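Local atomic coordinates of uncharacterized protein (Parabacteroides merdae ATCC 43184, PDB entry 5BMT), a protein that is of unknown function but contains an immunoglobulin-like fold and an N-terminal region that resembles the OB domain of the lipoprotein BF3042 family. Residues I203-V208 / I229-I234; R155-C160 / K193-A198; I120-T125 / I181-G186; Y27-Y32 / A110-N115. All coordinates share one frame; numbering follows the deposited sequence. Where two conformers were deposited one is given.

Interaction 1 of 4, residues I203-V208 / I229-I234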
loop_
_atom_site.group_PDB
_atom_site.type_symbol
_atom_site.label_atom_id
_atom_site.label_comp_id
_atom_site.label_asym_id
_atom_site.label_seq_id
_atom_site.Cartn_x
_atom_site.Cartn_y
_atom_site.Cartn_z
ATOM N N ILE A 203 15.995 -4.804 9.214
ATOM C CA ILE A 203 14.795 -4.105 8.759
ATOM C C ILE A 203 15.147 -3.188 7.611
ATOM O O ILE A 203 16.329 -2.911 7.352
ATOM C CB ILE A 203 14.138 -3.275 9.923
ATOM C CG1 ILE A 203 15.080 -2.125 10.398
ATOM C CG2 ILE A 203 13.655 -4.164 11.095
ATOM C CD1 ILE A 203 14.373 -0.921 11.041
ATOM N N VAL A 204 14.100 -2.696 6.949
ATOM C CA VAL A 204 14.193 -1.661 5.923
ATOM C C VAL A 204 13.314 -0.518 6.377
ATOM O O VAL A 204 12.205 -0.762 6.852
ATOM C CB VAL A 204 13.780 -2.174 4.530
ATOM C CG1 VAL A 204 13.596 -1.013 3.536
ATOM C CG2 VAL A 204 14.806 -3.169 3.999
ATOM N N SER A 205 13.803 0.714 6.223
ATOM C CA SER A 205 13.056 1.934 6.533
ATOM C C SER A 205 12.903 2.733 5.267
ATOM O O SER A 205 13.882 2.912 4.528
ATOM C CB SER A 205 13.786 2.776 7.577
ATOM O OG SER A 205 13.892 2.115 8.823
ATOM N N TYR A 206 11.698 3.222 5.003
ATOM C CA TYR A 206 11.510 4.050 3.816
ATOM C C TYR A 206 10.448 5.111 4.066
ATOM O O TYR A 206 9.688 5.044 5.039
ATOM C CB TYR A 206 11.146 3.196 2.584
ATOM C CG TYR A 206 9.713 2.699 2.593
ATOM C CD1 TYR A 206 9.369 1.503 3.226
ATOM C CD2 TYR A 206 8.703 3.412 1.951
ATOM C CE1 TYR A 206 8.040 1.064 3.271
ATOM C CE2 TYR A 206 7.383 2.942 1.918
ATOM C CZ TYR A 206 7.046 1.796 2.627
ATOM O OH TYR A 206 5.729 1.406 2.682
ATOM N N ARG A 207 10.407 6.097 3.187
ATOM C CA ARG A 207 9.354 7.095 3.229
ATOM C C ARG A 207 8.946 7.406 1.804
ATOM O O ARG A 207 9.687 7.067 0.874
ATOM C CB ARG A 207 9.792 8.349 3.970
ATOM C CG ARG A 207 10.964 8.999 3.265
ATOM C CD ARG A 207 11.404 10.192 4.051
ATOM N NE ARG A 207 12.501 10.868 3.375
ATOM C CZ ARG A 207 12.936 12.071 3.726
ATOM N NH1 ARG A 207 12.340 12.739 4.703
ATOM N NH2 ARG A 207 13.938 12.634 3.076
ATOM N N VAL A 208 7.809 8.079 1.634
ATOM C CA VAL A 208 7.305 8.439 0.313
ATOM C C VAL A 208 7.242 9.947 0.219
ATOM O O VAL A 208 6.575 10.575 1.045
ATOM C CB VAL A 208 5.927 7.800 0.027
ATOM C CG1 VAL A 208 5.411 8.215 -1.361
ATOM C CG2 VAL A 208 6.003 6.279 0.110
ATOM N N ILE A 229 7.976 7.671 8.351
ATOM C CA ILE A 229 8.787 6.526 8.007
ATOM C C ILE A 229 7.973 5.233 8.206
ATOM O O ILE A 229 7.239 5.070 9.195
ATOM C CB ILE A 229 10.082 6.537 8.850
ATOM C CG1 ILE A 229 10.962 7.753 8.450
ATOM C CG2 ILE A 229 10.861 5.190 8.752
ATOM C CD1 ILE A 229 12.016 8.141 9.519
ATOM N N SER A 230 8.087 4.331 7.234
ATOM C CA SER A 230 7.455 3.014 7.272
ATOM C C SER A 230 8.549 1.972 7.327
ATOM O O SER A 230 9.635 2.203 6.790
ATOM C CB SER A 230 6.585 2.807 6.038
ATOM O OG SER A 230 5.721 3.899 5.789
ATOM N N GLN A 231 8.319 0.869 8.022
ATOM C CA GLN A 231 9.386 -0.133 8.152
ATOM C C GLN A 231 8.859 -1.514 7.950
ATOM O O GLN A 231 7.681 -1.792 8.226
ATOM C CB GLN A 231 10.009 -0.060 9.561
ATOM C CG GLN A 231 10.711 1.269 9.812
ATOM C CD GLN A 231 11.286 1.378 11.203
ATOM O OE1 GLN A 231 10.670 0.973 12.196
ATOM N NE2 GLN A 231 12.461 1.970 11.284
ATOM N N PHE A 232 9.739 -2.401 7.501
ATOM C CA PHE A 232 9.378 -3.810 7.383
ATOM C C PHE A 232 10.576 -4.672 7.702
ATOM O O PHE A 232 11.728 -4.265 7.534
ATOM C CB PHE A 232 8.763 -4.180 6.023
ATOM C CG PHE A 232 9.606 -3.855 4.810
ATOM C CD1 PHE A 232 10.521 -4.777 4.316
ATOM C CD2 PHE A 232 9.437 -2.653 4.128
ATOM C CE1 PHE A 232 11.266 -4.495 3.179
ATOM C CE2 PHE A 232 10.186 -2.376 2.987
ATOM C CZ PHE A 232 11.080 -3.308 2.510
ATOM N N SER A 233 10.300 -5.879 8.186
ATOM C CA SER A 233 11.362 -6.809 8.520
ATOM C C SER A 233 11.868 -7.507 7.261
ATOM O O SER A 233 11.071 -7.830 6.372
ATOM C CB SER A 233 10.838 -7.853 9.515
ATOM O OG SER A 233 11.826 -8.842 9.777
ATOM N N ILE A 234 13.180 -7.799 7.226
ATOM C CA ILE A 234 13.786 -8.567 6.122
ATOM C C ILE A 234 14.345 -9.904 6.657
ATOM O O ILE A 234 15.106 -10.584 5.968
ATOM C CB ILE A 234 14.805 -7.765 5.293
ATOM C CG1 ILE A 234 15.880 -7.105 6.197
ATOM C CG2 ILE A 234 14.059 -6.716 4.439
ATOM C CD1 ILE A 234 17.106 -6.594 5.480
#
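The carbonyl oxygen of Tyr206 takes one hydrogen bond and one weaker CA-H...O contact from the other segment: Ser230 N donates to Tyr206 O at 2.8 Å, almost straight at 177° and nearly along the C=O axis, and Ile229 CA supplies the weaker contact. Tyr206 N returns a bond to Ser230 O, so the two residues form a hydrogen-bonded antiparallel pair. Val204 and Phe232 make the next such pair, with Val204 N 2.9 Å from Phe232 O. In Tyr206 and Phe232 alike, CG sits in the crowded position between the backbone N and the carbonyl carbon (chi1 75° and 56°), and this folds each ring over the neighbouring strand. Val204 CB lies over one face of the Phe232 ring, 3.8 Å from its centroid, and Ser230 CB takes the same place over Tyr206 at 3.9 Å. The Tyr206 and Phe232 side chains cross at about a right angle, with Tyr206 CD1 at the edge of the Phe232 ring, 4.0 Å from Phe232 CE2. On the reverse face, carrying Ile203, Ser205 and Gln231, Gln231 reaches back with an extended chain and NE2 donates to Ser205 OG at 2.9 Å, nearly in the amide plane. Ile203 CD1 rests 3.5 Å from Gln231 NE2. This is the hairpin of strands 203-214 and 221-233. Strand 153-167 runs parallel to strand 203-214 and bonds to the backbone of Ser205 and Arg207, helix 186-198 packs on Val204 and Ile234, and strand 106-113 meets Phe232, while its Ser109 bonds both Tyr206 OH and Ser230 OG.

Interaction 2 of 4, residues R155-C160 / K193-A198. With SO4 (sulfate ion), chain D.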
loop_
_atom_site.group_PDB
_atom_site.type_symbol
_atom_site.label_atom_id
_atom_site.label_comp_id
_atom_site.label_asym_id
_atom_site.label_seq_id
_atom_site.Cartn_x
_atom_site.Cartn_y
_atom_site.Cartn_z
ATOM N N ARG A 155 19.425 5.152 7.742
ATOM C CA ARG A 155 19.293 4.397 6.490
ATOM C C ARG A 155 17.846 4.365 5.985
ATOM O O ARG A 155 17.299 3.300 5.702
ATOM C CB ARG A 155 19.851 2.950 6.654
ATOM C CG ARG A 155 21.326 2.975 7.104
ATOM C CD ARG A 155 21.985 1.597 7.111
ATOM N NE ARG A 155 22.025 0.999 5.777
ATOM C CZ ARG A 155 22.954 1.221 4.853
ATOM N NH1 ARG A 155 23.975 2.041 5.106
ATOM N NH2 ARG A 155 22.868 0.635 3.666
ATOM N N VAL A 156 17.257 5.543 5.808
ATOM C CA VAL A 156 15.896 5.641 5.270
ATOM C C VAL A 156 15.969 5.851 3.746
ATOM O O VAL A 156 16.688 6.752 3.271
ATOM C CB VAL A 156 15.157 6.815 5.948
ATOM C CG1 VAL A 156 13.746 6.978 5.375
ATOM C CG2 VAL A 156 15.112 6.650 7.469
ATOM N N TYR A 157 15.231 5.027 2.989
ATOM C CA TYR A 157 15.134 5.143 1.534
ATOM C C TYR A 157 13.959 6.019 1.197
ATOM O O TYR A 157 12.985 6.059 1.949
ATOM C CB TYR A 157 14.931 3.751 0.898
ATOM C CG TYR A 157 16.179 2.900 0.945
ATOM C CD1 TYR A 157 17.121 2.955 -0.079
ATOM C CD2 TYR A 157 16.423 2.037 2.015
ATOM C CE1 TYR A 157 18.272 2.167 -0.047
ATOM C CE2 TYR A 157 17.570 1.239 2.055
ATOM C CZ TYR A 157 18.489 1.309 1.020
ATOM O OH TYR A 157 19.610 0.519 1.037
ATOM N N THR A 158 14.030 6.715 0.073
ATOM C CA THR A 158 12.908 7.574 -0.307
ATOM C C THR A 158 12.333 7.134 -1.653
ATOM O O THR A 158 13.074 6.996 -2.643
ATOM C CB THR A 158 13.366 9.049 -0.368
ATOM O OG1 THR A 158 13.753 9.472 0.936
ATOM C CG2 THR A 158 12.251 9.990 -0.869
ATOM N N LEU A 159 11.019 6.874 -1.656
ATOM C CA LEU A 159 10.242 6.576 -2.854
ATOM C C LEU A 159 9.490 7.854 -3.214
ATOM O O LEU A 159 9.357 8.735 -2.353
ATOM C CB LEU A 159 9.260 5.426 -2.582
ATOM C CG LEU A 159 9.814 4.001 -2.629
ATOM C CD1 LEU A 159 10.848 3.743 -1.532
ATOM C CD2 LEU A 159 8.686 2.995 -2.496
ATOM N N CYS A 160 9.040 7.977 -4.455
ATOM C CA CYS A 160 8.311 9.161 -4.854
ATOM C C CYS A 160 6.965 8.794 -5.457
ATOM O O CYS A 160 6.882 7.925 -6.317
ATOM C CB CYS A 160 9.138 9.982 -5.830
ATOM S SG CYS A 160 8.267 11.424 -6.467
ATOM N N LYS A 193 16.219 -5.801 0.655
ATOM C CA LYS A 193 16.688 -6.852 1.558
ATOM C C LYS A 193 18.168 -7.142 1.287
ATOM O O LYS A 193 18.942 -7.312 2.234
ATOM C CB LYS A 193 15.855 -8.128 1.409
ATOM C CG LYS A 193 16.430 -9.345 2.138
ATOM C CD LYS A 193 15.529 -10.543 1.961
ATOM C CE LYS A 193 16.159 -11.802 2.509
ATOM N NZ LYS A 193 15.455 -13.021 2.019
ATOM N N GLY A 194 18.543 -7.208 0.007
ATOM C CA GLY A 194 19.918 -7.482 -0.382
ATOM C C GLY A 194 20.857 -6.399 0.111
ATOM O O GLY A 194 21.880 -6.711 0.731
ATOM N N LYS A 195 20.481 -5.112 -0.088
ATOM C CA LYS A 195 21.306 -3.972 0.340
ATOM C C LYS A 195 21.390 -3.863 1.873
ATOM O O LYS A 195 22.473 -3.668 2.419
ATOM C CB LYS A 195 20.739 -2.646 -0.218
ATOM C CG LYS A 195 20.818 -2.510 -1.736
ATOM C CD LYS A 195 20.157 -1.220 -2.208
ATOM C CE LYS A 195 20.141 -1.077 -3.717
ATOM N NZ LYS A 195 21.424 -0.566 -4.255
ATOM N N GLU A 196 20.245 -3.980 2.563
ATOM C CA GLU A 196 20.243 -3.793 4.007
ATOM C C GLU A 196 20.813 -4.996 4.765
ATOM O O GLU A 196 21.496 -4.768 5.780
ATOM C CB GLU A 196 18.852 -3.400 4.513
ATOM C CG GLU A 196 18.483 -1.979 4.076
ATOM C CD GLU A 196 19.584 -0.969 4.357
ATOM O OE1 GLU A 196 19.908 -0.772 5.550
ATOM O OE2 GLU A 196 20.231 -0.499 3.390
ATOM N N SER A 197 20.623 -6.246 4.279
ATOM C CA SER A 197 21.248 -7.392 4.968
ATOM C C SER A 197 22.784 -7.299 4.836
ATOM O O SER A 197 23.509 -7.565 5.810
ATOM C CB SER A 197 20.720 -8.718 4.423
ATOM O OG SER A 197 21.113 -8.893 3.071
ATOM N N ALA A 198 23.283 -6.825 3.674
ATOM C CA ALA A 198 24.728 -6.629 3.459
ATOM C C ALA A 198 25.294 -5.565 4.416
ATOM O O ALA A 198 26.453 -5.653 4.802
ATOM C CB ALA A 198 24.994 -6.220 2.022
HETATM S S SO4 D . 13.442 -12.666 -1.777
HETATM O O1 SO4 D . 12.181 -12.114 -2.265
HETATM O O2 SO4 D . 13.248 -13.195 -0.424
HETATM O O3 SO4 D . 13.872 -13.743 -2.671
HETATM O O4 SO4 D . 14.467 -11.624 -1.748
#
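Glu196, on the helix, holds its carboxylate against two side chains, one from the corner at Arg155 and one from the strand that follows it. Arg155 grips it side-on: NE donates to Glu196 OE1 at 2.8 Å and NH2 to Glu196 OE2 at 2.9 Å, each carboxylate oxygen receiving its bond on its syn lone pair. With the guanidinium and carboxylate planes only 21° apart, the fork is nearly flat. Tyr157 comes tip to tip, its OH donating to Glu196 OE2 at 2.6 Å from above the carboxylate plane, with the ring turned 76° to it. The bend of Glu196 at chi2 (-49°) brings the carboxylate back to both donors. Lys195 CB packs 3.6 Å from Tyr157 OH. Farther out, Pro147 and Leu192 flank the Tyr157 side chain, and its backbone is tied to Ser205 and Arg207 of strand 203-214. An alanine in place of Glu196 would probably cost the salt bridge and the Tyr157 bond together, loosening the end of helix 186-198 from the corner where the chain turns at Arg155. Three donor bonds, two of them from the cationic guanidinium, are likely to keep the carboxylate ionised and to polarise the phenol O-H.

Interaction 3 of 4, residues I120-T125 / I181-G186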
loop_
_atom_site.group_PDB
_atom_site.type_symbol
_atom_site.label_atom_id
_atom_site.label_comp_id
_atom_site.label_asym_id
_atom_site.label_seq_id
_atom_site.Cartn_x
_atom_site.Cartn_y
_atom_site.Cartn_z
ATOM N N ILE A 120 2.868 -2.665 -1.725
ATOM C CA ILE A 120 2.838 -1.460 -0.905
ATOM C C ILE A 120 1.428 -0.887 -1.042
ATOM O O ILE A 120 0.963 -0.662 -2.169
ATOM C CB ILE A 120 3.880 -0.423 -1.360
ATOM C CG1 ILE A 120 5.278 -1.012 -1.317
ATOM C CG2 ILE A 120 3.791 0.847 -0.484
ATOM C CD1 ILE A 120 6.293 -0.154 -2.135
ATOM N N VAL A 121 0.732 -0.696 0.057
ATOM C CA VAL A 121 -0.532 0.035 0.007
ATOM C C VAL A 121 -0.167 1.466 0.337
ATOM O O VAL A 121 0.496 1.706 1.365
ATOM C CB VAL A 121 -1.610 -0.511 0.976
ATOM C CG1 VAL A 121 -2.817 0.434 1.092
ATOM C CG2 VAL A 121 -2.064 -1.899 0.534
ATOM N N VAL A 122 -0.560 2.403 -0.532
ATOM C CA VAL A 122 -0.239 3.803 -0.273
ATOM C C VAL A 122 -1.525 4.598 -0.349
ATOM O O VAL A 122 -2.417 4.261 -1.133
ATOM C CB VAL A 122 0.896 4.344 -1.182
ATOM C CG1 VAL A 122 0.645 4.080 -2.629
ATOM C CG2 VAL A 122 1.187 5.821 -0.939
ATOM N N ILE A 123 -1.649 5.601 0.518
ATOM C CA ILE A 123 -2.867 6.392 0.570
ATOM C C ILE A 123 -2.582 7.858 0.179
ATOM O O ILE A 123 -2.421 8.728 1.042
ATOM C CB ILE A 123 -3.554 6.279 1.944
ATOM C CG1 ILE A 123 -3.733 4.780 2.364
ATOM C CG2 ILE A 123 -4.924 6.995 1.874
ATOM C CD1 ILE A 123 -4.370 4.605 3.748
ATOM N N PRO A 124 -2.502 8.153 -1.125
ATOM C CA PRO A 124 -2.360 9.560 -1.538
ATOM C C PRO A 124 -3.584 10.322 -1.067
ATOM O O PRO A 124 -4.729 9.807 -1.150
ATOM C CB PRO A 124 -2.290 9.501 -3.064
ATOM C CG PRO A 124 -2.836 8.171 -3.448
ATOM C CD PRO A 124 -2.628 7.244 -2.286
ATOM N N THR A 125 -3.351 11.531 -0.544
ATOM C CA THR A 125 -4.395 12.407 -0.034
ATOM C C THR A 125 -4.358 13.691 -0.840
ATOM O O THR A 125 -3.273 14.080 -1.304
ATOM C CB THR A 125 -4.176 12.637 1.467
ATOM O OG1 THR A 125 -3.966 11.363 2.088
ATOM C CG2 THR A 125 -5.346 13.351 2.139
ATOM N N ILE A 181 -4.222 3.008 -3.083
ATOM C CA ILE A 181 -3.765 2.243 -4.256
ATOM C C ILE A 181 -2.768 1.168 -3.818
ATOM O O ILE A 181 -2.238 1.228 -2.707
ATOM C CB ILE A 181 -3.133 3.159 -5.352
ATOM C CG1 ILE A 181 -1.889 3.862 -4.777
ATOM C CG2 ILE A 181 -4.163 4.154 -5.895
ATOM C CD1 ILE A 181 -1.046 4.683 -5.814
ATOM N N ALA A 182 -2.523 0.191 -4.713
ATOM C CA ALA A 182 -1.593 -0.888 -4.440
ATOM C C ALA A 182 -0.444 -0.814 -5.423
ATOM O O ALA A 182 -0.690 -0.710 -6.622
ATOM C CB ALA A 182 -2.319 -2.214 -4.585
ATOM N N VAL A 183 0.774 -0.903 -4.942
ATOM C CA VAL A 183 1.980 -0.848 -5.780
ATOM C C VAL A 183 2.723 -2.168 -5.626
ATOM O O VAL A 183 2.858 -2.682 -4.505
ATOM C CB VAL A 183 2.852 0.354 -5.352
ATOM C CG1 VAL A 183 4.166 0.385 -6.139
ATOM C CG2 VAL A 183 2.086 1.688 -5.537
ATOM N N GLU A 184 3.230 -2.725 -6.734
ATOM C CA GLU A 184 4.022 -3.942 -6.646
ATOM C C GLU A 184 5.186 -3.775 -5.652
ATOM O O GLU A 184 5.957 -2.823 -5.775
ATOM C CB GLU A 184 4.578 -4.259 -8.054
ATOM C CG GLU A 184 5.452 -5.496 -8.098
ATOM C CD GLU A 184 4.773 -6.750 -7.569
ATOM O OE1 GLU A 184 3.646 -7.049 -8.034
ATOM O OE2 GLU A 184 5.342 -7.405 -6.662
ATOM N N GLY A 185 5.330 -4.720 -4.708
ATOM C CA GLY A 185 6.394 -4.628 -3.713
ATOM C C GLY A 185 7.457 -5.708 -3.774
ATOM O O GLY A 185 8.422 -5.651 -3.006
ATOM N N GLY A 186 7.284 -6.707 -4.654
ATOM C CA GLY A 186 8.191 -7.855 -4.674
ATOM C C GLY A 186 9.628 -7.540 -5.033
ATOM O O GLY A 186 10.558 -7.997 -4.348
#
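Two antiparallel strands, 118-126 and 173-184, meet edge to edge in the large mixed sheet, probably the immunoglobulin-like part, with the contact's centre about 3 Å from the centre of the chain. The backbone bonds are paired at Ile120 with Val183 and at Val122 with Ile181; Ile120 N lies 2.8 Å from Val183 O, and Ile181 N lies 2.9 Å from Val122 O. Shape matters most on the face that carries these four residues. Val122 CG1 and Ile181 CG1 both stand in the crowded position between their own backbone N and carbonyl carbon, so the two side chains lie alongside each other, pointing the same way. Val122 CG1 and Ile181 CG1 press together at 3.3 Å, tighter than ordinary van der Waals contact. Val122 CG1 is the bump: it nestles between Ile181 and Val183, touching Val183 CG2 at 4.0 Å. Pro124 CD comes loosely beside it, 4.3 Å from Ile181 CG1, while Ile120 and Val183 meet CB to CB at 4.2 Å. Met139, Tyr137 and Leu161 pack over this face. On the reverse side Val121 and Ala182 touch each other's strand little; Val121 packs on Leu112 and Leu83 instead. Past the strand end the chain turns into helix 186-198. There Glu184 OE1 is salt-bridged to Arg119, and the side chain reaches forward, Glu184 OE2 accepting from Gly186 N at 2.9 Å through the anti lone pair, a capping bond.

Interaction 4 of 4, residues Y27-Y32 / A110-N115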
loop_
_atom_site.group_PDB
_atom_site.type_symbol
_atom_site.label_atom_id
_atom_site.label_comp_id
_atom_site.label_asym_id
_atom_site.label_seq_id
_atom_site.Cartn_x
_atom_site.Cartn_y
_atom_site.Cartn_z
ATOM N N TYR A 27 -5.009 -11.761 3.783
ATOM C CA TYR A 27 -3.839 -11.519 4.626
ATOM C C TYR A 27 -3.856 -10.064 5.050
ATOM O O TYR A 27 -3.376 -9.192 4.314
ATOM C CB TYR A 27 -2.563 -11.856 3.833
ATOM C CG TYR A 27 -2.452 -13.338 3.538
ATOM C CD1 TYR A 27 -3.124 -13.908 2.453
ATOM C CD2 TYR A 27 -1.651 -14.161 4.318
ATOM C CE1 TYR A 27 -3.029 -15.271 2.186
ATOM C CE2 TYR A 27 -1.492 -15.516 4.014
ATOM C CZ TYR A 27 -2.184 -16.061 2.946
ATOM O OH TYR A 27 -2.065 -17.415 2.686
ATOM N N PRO A 28 -4.488 -9.751 6.200
ATOM C CA PRO A 28 -4.608 -8.333 6.595
ATOM C C PRO A 28 -3.340 -7.811 7.225
ATOM O O PRO A 28 -2.647 -8.541 7.950
ATOM C CB PRO A 28 -5.752 -8.331 7.623
ATOM C CG PRO A 28 -6.380 -9.757 7.538
ATOM C CD PRO A 28 -5.221 -10.635 7.131
ATOM N N LEU A 29 -3.058 -6.519 6.993
ATOM C CA LEU A 29 -1.926 -5.886 7.673
ATOM C C LEU A 29 -2.172 -5.916 9.205
ATOM O O LEU A 29 -3.247 -5.529 9.659
ATOM C CB LEU A 29 -1.835 -4.424 7.195
ATOM C CG LEU A 29 -0.713 -3.577 7.813
ATOM C CD1 LEU A 29 0.677 -4.135 7.434
ATOM C CD2 LEU A 29 -0.862 -2.111 7.407
ATOM N N GLY A 30 -1.197 -6.395 9.962
ATOM C CA GLY A 30 -1.310 -6.453 11.421
ATOM C C GLY A 30 -2.207 -7.529 12.000
ATOM O O GLY A 30 -2.411 -7.554 13.211
ATOM N N TYR A 31 -2.685 -8.492 11.172
ATOM C CA TYR A 31 -3.549 -9.548 11.661
ATOM C C TYR A 31 -3.130 -10.883 11.091
ATOM O O TYR A 31 -2.283 -10.949 10.203
ATOM C CB TYR A 31 -5.036 -9.256 11.284
ATOM C CG TYR A 31 -6.028 -9.831 12.263
ATOM C CD1 TYR A 31 -6.331 -9.165 13.446
ATOM C CD2 TYR A 31 -6.683 -11.034 12.006
ATOM C CE1 TYR A 31 -7.239 -9.690 14.364
ATOM C CE2 TYR A 31 -7.591 -11.576 12.924
ATOM C CZ TYR A 31 -7.882 -10.883 14.092
ATOM O OH TYR A 31 -8.786 -11.374 14.990
ATOM N N TYR A 32 -3.726 -11.940 11.606
ATOM C CA TYR A 32 -3.519 -13.289 11.105
ATOM C C TYR A 32 -4.220 -13.511 9.778
ATOM O O TYR A 32 -5.208 -12.816 9.493
ATOM C CB TYR A 32 -4.161 -14.261 12.098
ATOM C CG TYR A 32 -3.454 -14.348 13.417
ATOM C CD1 TYR A 32 -2.197 -14.936 13.519
ATOM C CD2 TYR A 32 -4.059 -13.888 14.578
ATOM C CE1 TYR A 32 -1.568 -15.089 14.756
ATOM C CE2 TYR A 32 -3.438 -14.030 15.817
ATOM C CZ TYR A 32 -2.203 -14.645 15.903
ATOM O OH TYR A 32 -1.590 -14.763 17.129
ATOM N N ALA A 110 2.436 1.340 3.650
ATOM C CA ALA A 110 2.998 0.184 4.338
ATOM C C ALA A 110 3.172 -0.937 3.360
ATOM O O ALA A 110 2.400 -1.048 2.412
ATOM C CB ALA A 110 2.075 -0.286 5.466
ATOM N N LEU A 111 4.161 -1.790 3.615
ATOM C CA LEU A 111 4.369 -2.984 2.820
ATOM C C LEU A 111 3.578 -4.119 3.439
ATOM O O LEU A 111 3.770 -4.443 4.627
ATOM C CB LEU A 111 5.867 -3.343 2.734
ATOM C CG LEU A 111 6.187 -4.564 1.824
ATOM C CD1 LEU A 111 5.853 -4.264 0.362
ATOM C CD2 LEU A 111 7.676 -4.942 1.920
ATOM N N LEU A 112 2.704 -4.718 2.631
ATOM C CA LEU A 112 1.908 -5.883 3.036
ATOM C C LEU A 112 2.491 -7.144 2.438
ATOM O O LEU A 112 2.946 -7.136 1.281
ATOM C CB LEU A 112 0.467 -5.741 2.549
ATOM C CG LEU A 112 -0.476 -4.918 3.467
ATOM C CD1 LEU A 112 -0.094 -3.419 3.462
ATOM C CD2 LEU A 112 -1.943 -5.100 3.021
ATOM N N PHE A 113 2.403 -8.237 3.206
ATOM C CA PHE A 113 2.884 -9.563 2.802
ATOM C C PHE A 113 1.770 -10.577 2.741
ATOM O O PHE A 113 0.886 -10.557 3.587
ATOM C CB PHE A 113 3.912 -10.074 3.855
ATOM C CG PHE A 113 5.160 -9.243 3.989
ATOM C CD1 PHE A 113 5.143 -8.025 4.666
ATOM C CD2 PHE A 113 6.351 -9.669 3.425
ATOM C CE1 PHE A 113 6.304 -7.234 4.748
ATOM C CE2 PHE A 113 7.524 -8.911 3.560
ATOM C CZ PHE A 113 7.490 -7.696 4.205
ATOM N N SER A 114 1.844 -11.514 1.797
ATOM C CA SER A 114 0.917 -12.640 1.758
ATOM C C SER A 114 1.744 -13.882 1.464
ATOM O O SER A 114 2.977 -13.810 1.392
ATOM C CB SER A 114 -0.198 -12.426 0.736
ATOM O OG SER A 114 0.264 -12.484 -0.607
ATOM N N ASN A 115 1.093 -15.000 1.203
ATOM C CA ASN A 115 1.853 -16.200 0.928
ATOM C C ASN A 115 2.718 -16.034 -0.327
ATOM O O ASN A 115 3.886 -16.431 -0.320
ATOM C CB ASN A 115 0.841 -17.340 0.752
ATOM C CG ASN A 115 1.476 -18.696 0.634
ATOM O OD1 ASN A 115 2.553 -18.936 1.190
ATOM N ND2 ASN A 115 0.845 -19.581 -0.125
HETATM O O HOH W 1 -0.783 -8.417 4.399
#
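The Tyr27 ring lies flat against the end of strand 106-113, with Ser114 CB over one of its faces, 3.6 Å above the plane, and Asn115 N over the same face nearer the phenol end. Strand 24-28, which carries Tyr27, belongs to the region resembling an OB domain, so this is where that sheet leans on the neighbouring one; no direct hydrogen bond joins these two segments. Ser114 CB makes a CH-pi contact, 4.0 Å from the Tyr27 ring centroid and 25° off its normal. Tyr27 and Asn115 then run side by side, pointing the same way, with Asn115 CB 3.5 Å from Tyr27 OH and the Asn115 amide plane 21° from the ring plane. The polar ends of Ser114 and Asn115 are held elsewhere, Ser114 OG by Asp17 and Asn115 ND2 by the backbone oxygen of Tyr18, which probably helps fix the surface that receives the ring. An alanine at Tyr27 removes the ring over Ser114 and Asn115 and would probably weaken the seat between the two sheets. Beyond Tyr27, a type II turn from Pro28 to Tyr31 brings Leu29 across the strand. Its CG is anti to the backbone N (chi1 179°), and the side chain spreads over three residues: CD2 meets Ala110 CB at 4.0 Å, CB meets Leu112 CG at 4.0 Å, and CD1 lies beside Leu111 O. Between the ring contact and the leucine cluster a single water bridges the backbones, donating to Tyr27 O at 2.7 Å and to Phe113 O at 2.8 Å.

How the interactions relate
From the N terminus, interaction 4 comes first, closing a long loop from 27-32 to 110-115 and seating the OB-like sheet against strand 106-113. That strand pairs with 118-126, where interaction 3 opens; Val121 N lies 2.9 Å from Ala110 O, so the two contacts adjoin. Interaction 3 closes on strand 173-184, but before it does, interaction 2 has opened on strand 153-167. These two therefore cross, and interaction 2 ends on helix 186-198, directly after strand 173-184. Interaction 1 follows as a local hairpin beside strand 153-167, its rings touching residues of interaction 4. None nests within another, and all reach the large sheet.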